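Local coordinates for binding domain (Hc) of Paraclostridial Mosquitocidal Protein 1 (Paraclostridium bifermentans, PDB 6HOX) that probably recognises host nerve cells, as the receptor-binding part of a botulinum-like neurotoxin that specifically targets Anopheles mosquitoes, at residues T172-Q175 with L176-C179; R229-N232 with E233-E237. All coordinates share one frame; numbering follows the deposited sequence.

Interaction 1 of 2, residues T172-Q175 with L176-C179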
ATOM      1  N   THR A 172      12.289  13.993   8.383  1.00 23.35           N
ATOM      2  CA  THR A 172      12.730  14.603   9.617  1.00 23.73           C
ATOM      3  C   THR A 172      13.753  15.689   9.257  1.00 26.15           C
ATOM      4  O   THR A 172      14.616  15.493   8.378  1.00 23.08           O
ATOM      5  CB  THR A 172      13.251  13.547  10.606  1.00 23.20           C
ATOM      6  OG1 THR A 172      14.462  12.977  10.109  1.00 23.79           O
ATOM      7  CG2 THR A 172      12.262  12.426  10.858  1.00 24.27           C
ATOM      8  N   VAL A 173      13.614  16.852   9.906  1.00 28.79           N
ATOM      9  CA  VAL A 173      14.487  18.003   9.693  1.00 30.09           C
ATOM     10  C   VAL A 173      15.060  18.434  11.047  1.00 32.64           C
ATOM     11  O   VAL A 173      14.345  18.919  11.927  1.00 32.72           O
ATOM     12  CB  VAL A 173      13.727  19.131   8.982  1.00 31.25           C
ATOM     13  CG1 VAL A 173      14.603  20.351   8.732  1.00 31.31           C
ATOM     14  CG2 VAL A 173      13.118  18.630   7.679  1.00 32.34           C
ATOM     15  N   ASN A 174      16.354  18.158  11.215  1.00 35.99           N
ATOM     16  CA  ASN A 174      17.176  18.677  12.272  1.00 38.29           C
ATOM     17  C   ASN A 174      18.006  19.796  11.654  1.00 40.61           C
ATOM     18  O   ASN A 174      19.032  19.510  11.013  1.00 34.18           O
ATOM     19  CB  ASN A 174      18.056  17.589  12.884  1.00 44.01           C
ATOM     20  CG  ASN A 174      18.959  18.096  13.990  1.00 45.22           C
ATOM     21  OD1 ASN A 174      19.575  17.297  14.689  1.00 52.73           O
ATOM     22  ND2 ASN A 174      19.051  19.405  14.158  1.00 50.30           N
ATOM     23  N   GLN A 175      17.507  21.035  11.785  1.00 42.56           N
ATOM     24  CA  GLN A 175      18.124  22.209  11.160  1.00 49.35           C
ATOM     25  C   GLN A 175      19.553  22.318  11.710  1.00 50.50           C
ATOM     26  O   GLN A 175      19.796  22.023  12.873  1.00 53.27           O
ATOM     27  CB  GLN A 175      17.235  23.454  11.323  1.00 50.69           C
ATOM     28  CG  GLN A 175      15.939  23.359  10.511  1.00 52.97           C
ATOM     29  CD  GLN A 175      15.180  24.639  10.229  1.00 59.17           C
ATOM     30  OE1 GLN A 175      14.095  24.871  10.767  1.00 59.98           O
ATOM     31  NE2 GLN A 175      15.697  25.447   9.316  1.00 60.22           N
ATOM     32  N   LEU A 176      20.506  22.606  10.817  1.00 57.65           N
ATOM     33  CA  LEU A 176      21.934  22.684  11.145  1.00 58.75           C
ATOM     34  C   LEU A 176      22.602  21.301  11.059  1.00 54.96           C
ATOM     35  O   LEU A 176      23.834  21.230  11.004  1.00 52.15           O
ATOM     36  CB  LEU A 176      22.110  23.301  12.541  1.00 70.02           C
ATOM     37  CG  LEU A 176      23.547  23.576  12.985  1.00 81.47           C
ATOM     38  CD1 LEU A 176      24.309  24.392  11.947  1.00 82.90           C
ATOM     39  CD2 LEU A 176      23.565  24.278  14.339  1.00 86.50           C
ATOM     40  N   LYS A 177      21.829  20.205  11.033  1.00 45.19           N
ATOM     41  CA  LYS A 177      22.429  18.871  10.908  1.00 43.50           C
ATOM     42  C   LYS A 177      21.986  18.195   9.603  1.00 38.44           C
ATOM     43  O   LYS A 177      22.691  18.268   8.603  1.00 34.42           O
ATOM     44  CB  LYS A 177      22.123  18.002  12.130  1.00 48.57           C
ATOM     45  CG  LYS A 177      23.068  18.206  13.299  1.00 57.25           C
ATOM     46  CD  LYS A 177      23.175  17.005  14.212  1.00 63.60           C
ATOM     47  CE  LYS A 177      23.994  17.297  15.456  1.00 68.11           C
ATOM     48  NZ  LYS A 177      24.035  16.126  16.367  1.00 70.89           N
ATOM     49  N   ASP A 178      20.851  17.486   9.624  1.00 34.51           N
ATOM     50  CA  ASP A 178      20.476  16.690   8.475  1.00 33.96           C
ATOM     51  C   ASP A 178      18.960  16.667   8.297  1.00 30.94           C
ATOM     52  O   ASP A 178      18.177  16.899   9.223  1.00 28.30           O
ATOM     53  CB  ASP A 178      21.018  15.264   8.559  1.00 38.79           C
ATOM     54  CG  ASP A 178      20.667  14.549   9.851  1.00 43.79           C
ATOM     55  OD1 ASP A 178      20.170  15.215  10.793  1.00 46.43           O
ATOM     56  OD2 ASP A 178      20.895  13.329   9.907  1.00 53.70           O
ATOM     57  N   CYS A 179      18.602  16.402   7.045  1.00 29.17           N
ATOM     58  CA  CYS A 179      17.292  16.098   6.596  1.00 30.34           C
ATOM     59  C   CYS A 179      17.251  14.612   6.217  1.00 27.66           C
ATOM     60  O   CYS A 179      18.141  14.176   5.490  1.00 28.58           O
ATOM     61  CB  CYS A 179      17.009  16.924   5.357  1.00 32.15           C
ATOM     62  SG  CYS A 179      15.329  16.650   4.814  1.00 43.05           S
TER
HETATM   63  O   HOH W   1      16.949  14.350  10.131  1.00 32.11           O
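Asn174 swings its CG opposite the backbone N (chi1 179°), laying the amide beside Lys177, whose own CG lies next to its backbone N and lets the extended chain run past. The two side chains pass at a slant: Asn174 CG lies 3.7 Å from Lys177 CB, and Asn174 OD1 rests 3.6 Å from Lys177 CD, so the lysine offers its methylene stem to the amide. Beneath them, the carbonyl oxygen of Asn174 accepts from Lys177 N at 2.9 Å, and more weakly from Asp178 N. In return, Asn174 N donates to Asp178 O (3.0 Å). A water lies 3.0 Å from Asp178 O, to which it can donate, and 2.8 Å from Thr172 OG1, bridging the two strands next to the backbone pair. On the other face of the sheet the contact is apolar: Val173 CG2 meets Cys179 SG at 4.1 Å, and both side chains lean on Trp134 and Met136 of strand 131-137. Cys179 CA also approaches Thr172 O at 3.3 Å in a CA-H...O contact, as expected beside a non-hydrogen-bonded antiparallel pair. Gln175 and Leu176 occupy the corners of a type II turn, Leu176 with a positive phi of 86°. With Lys177 and Asp178 both set against Asn174, this is a classic beta bulge at the turn of the hairpin of strands 167-174 and 178-183, in the concanavalin-like beta sandwich of the N-terminal receptor-binding half.

Interaction 2 of 2, residues R229-N232 with E233-E237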
ATOM      1  N   ARG A 229       9.403  18.334  16.543  1.00 36.62           N
ATOM      2  CA  ARG A 229      10.692  17.733  16.832  1.00 39.77           C
ATOM      3  C   ARG A 229      11.093  16.887  15.618  1.00 35.60           C
ATOM      4  O   ARG A 229      10.227  16.480  14.842  1.00 31.99           O
ATOM      5  CB  ARG A 229      10.566  16.869  18.097  1.00 47.05           C
ATOM      6  CG  ARG A 229      11.884  16.344  18.640  1.00 52.43           C
ATOM      7  CD  ARG A 229      11.733  15.763  20.034  1.00 57.18           C
ATOM      8  NE  ARG A 229      10.806  14.638  20.071  1.00 58.00           N
ATOM      9  CZ  ARG A 229      11.122  13.387  19.763  1.00 53.97           C
ATOM     10  NH1 ARG A 229      12.273  13.115  19.172  1.00 54.85           N
ATOM     11  NH2 ARG A 229      10.286  12.407  20.052  1.00 60.58           N
ATOM     12  N   ALA A 230      12.397  16.638  15.469  1.00 30.97           N
ATOM     13  CA  ALA A 230      12.933  15.718  14.472  1.00 31.13           C
ATOM     14  C   ALA A 230      12.976  14.317  15.080  1.00 31.03           C
ATOM     15  O   ALA A 230      13.762  14.094  15.975  1.00 30.91           O
ATOM     16  CB  ALA A 230      14.317  16.142  14.053  1.00 31.02           C
ATOM     17  N   LEU A 231      12.137  13.393  14.600  1.00 28.99           N
ATOM     18  CA  LEU A 231      12.110  12.063  15.180  1.00 28.77           C
ATOM     19  C   LEU A 231      13.400  11.339  14.786  1.00 28.88           C
ATOM     20  O   LEU A 231      13.927  11.542  13.681  1.00 30.71           O
ATOM     21  CB  LEU A 231      10.888  11.275  14.701  1.00 30.40           C
ATOM     22  CG  LEU A 231       9.512  11.907  14.896  1.00 30.47           C
ATOM     23  CD1 LEU A 231       8.430  10.975  14.375  1.00 32.68           C
ATOM     24  CD2 LEU A 231       9.249  12.241  16.352  1.00 32.44           C
ATOM     25  N   ASN A 232      13.909  10.499  15.694  1.00 29.68           N
ATOM     26  CA  ASN A 232      15.054   9.662  15.394  1.00 32.88           C
ATOM     27  C   ASN A 232      14.552   8.409  14.651  1.00 32.51           C
ATOM     28  O   ASN A 232      13.345   8.196  14.508  1.00 30.85           O
ATOM     29  CB  ASN A 232      15.908   9.385  16.639  1.00 36.38           C
ATOM     30  CG  ASN A 232      15.235   8.509  17.675  1.00 38.51           C
ATOM     31  OD1 ASN A 232      14.457   7.613  17.341  1.00 39.95           O
ATOM     32  ND2 ASN A 232      15.542   8.761  18.935  1.00 37.81           N
ATOM     33  N   GLU A 233      15.511   7.625  14.145  1.00 31.43           N
ATOM     34  CA  GLU A 233      15.263   6.476  13.287  1.00 33.45           C
ATOM     35  C   GLU A 233      14.328   5.480  14.003  1.00 32.04           C
ATOM     36  O   GLU A 233      13.411   4.904  13.361  1.00 30.44           O
ATOM     37  CB  GLU A 233      16.613   5.902  12.837  1.00 34.98           C
ATOM     38  CG  GLU A 233      16.505   4.871  11.731  1.00 40.15           C
ATOM     39  CD  GLU A 233      17.817   4.462  11.077  1.00 42.21           C
ATOM     40  OE1 GLU A 233      18.850   5.066  11.415  1.00 45.44           O
ATOM     41  OE2 GLU A 233      17.805   3.522  10.245  1.00 39.39           O
ATOM     42  N   SER A 234      14.526   5.293  15.315  1.00 31.23           N
ATOM     43  CA  SER A 234      13.708   4.342  16.117  1.00 32.02           C
ATOM     44  C   SER A 234      12.279   4.862  16.297  1.00 31.31           C
ATOM     45  O   SER A 234      11.318   4.089  16.310  1.00 30.16           O
ATOM     46  CB  SER A 234      14.324   4.063  17.459  1.00 32.26           C
ATOM     47  OG  SER A 234      15.590   3.459  17.299  1.00 36.02           O
ATOM     48  N   GLU A 235      12.157   6.175  16.491  1.00 29.46           N
ATOM     49  CA  GLU A 235      10.862   6.811  16.640  1.00 29.43           C
ATOM     50  C   GLU A 235      10.052   6.707  15.336  1.00 27.57           C
ATOM     51  O   GLU A 235       8.845   6.543  15.394  1.00 30.75           O
ATOM     52  CB  GLU A 235      11.049   8.262  17.083  1.00 31.12           C
ATOM     53  CG  GLU A 235      11.530   8.384  18.509  1.00 34.75           C
ATOM     54  CD  GLU A 235      11.892   9.793  18.952  1.00 37.62           C
ATOM     55  OE1 GLU A 235      12.482  10.539  18.146  1.00 36.62           O
ATOM     56  OE2 GLU A 235      11.597  10.131  20.103  1.00 39.78           O
ATOM     57  N   VAL A 236      10.705   6.803  14.169  1.00 28.16           N
ATOM     58  CA  VAL A 236       9.996   6.743  12.876  1.00 27.84           C
ATOM     59  C   VAL A 236       9.447   5.320  12.673  1.00 28.28           C
ATOM     60  O   VAL A 236       8.317   5.139  12.233  1.00 25.96           O
ATOM     61  CB  VAL A 236      10.893   7.185  11.703  1.00 27.81           C
ATOM     62  CG1 VAL A 236      10.220   6.943  10.359  1.00 28.42           C
ATOM     63  CG2 VAL A 236      11.327   8.641  11.832  1.00 27.97           C
ATOM     64  N   GLU A 237      10.238   4.304  13.032  1.00 28.99           N
ATOM     65  CA  GLU A 237       9.780   2.910  12.940  1.00 32.34           C
ATOM     66  C   GLU A 237       8.541   2.716  13.822  1.00 32.33           C
ATOM     67  O   GLU A 237       7.543   2.124  13.410  1.00 30.05           O
ATOM     68  CB  GLU A 237      10.906   1.956  13.342  1.00 35.84           C
ATOM     69  CG  GLU A 237      10.613   0.508  13.032  1.00 42.02           C
ATOM     70  CD  GLU A 237      11.810  -0.397  13.243  1.00 47.64           C
ATOM     71  OE1 GLU A 237      12.329  -0.407  14.365  1.00 52.94           O
ATOM     72  OE2 GLU A 237      12.250  -1.041  12.270  1.00 58.64           O
TER
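Arg229 and Glu235 form a salt bridge that reinforces a capping box, the motif with which Asn232 and Glu235 start helix 233-241. The arginine reaches the carboxylate end-on with two nitrogens: NH1 donates to Glu235 OE1 at 2.8 Å, nearly in its own guanidinium plane and on the syn side of that oxygen, while NH2 meets Glu235 OE2 at 2.6 Å from above the carboxylate. The two flat groups are therefore not coplanar but turned 44° apart. Two residues on, Leu231 covers one face of the guanidinium, its CD2 lying 3.7 Å above the plane toward the rim, and its CB packs 3.9 Å from Val236 CG2; both leucine and valine are buried. Leu21, from the N-terminal loop, also touches Leu231 and Glu235. Asn232, the N-cap, then makes the exchange that defines the box. Its CG is held between the backbone N and the carbonyl carbon (chi1 68°), which turns OD1 back over the first turn to accept from Glu235 N at 2.8 Å. The amide consequently stacks on the carboxylate it faces, and Asn232 O takes Val236 N at 3.0 Å as the first of the helical bonds. The salt bridge and the cap converge on one atom, and the two grips should hold the carboxylate against rotation and probably favour its charged form. Glu235 OE1, besides its bond from the arginine, accepts from Asn232 N at 2.8 Å through its anti lone pair, with an N-H...O angle of 170°.

In the fold
From the N terminus, the chain first passes through interaction 1, which closes the tight turn between strands 167-174 and 178-183. It then continues through strands 186-192 and 218-227 before interaction 2 starts helix 233-241. The two are in series, neither nested nor crossing, but their centres lie only 12 Å apart and they touch: Thr172 CG2 packs on Leu231 O at 3.4 Å, and Val173 O on Ala230 CB. Thr90, on strand 89-96, which lies between strands 167-174 and 218-227, bonds Arg229 O and Leu231 N and touches Thr172. The helix thus begins against the Thr172 side of the sandwich, Val236 meeting Thr170 and Tyr182, before the chain enters the trefoil half.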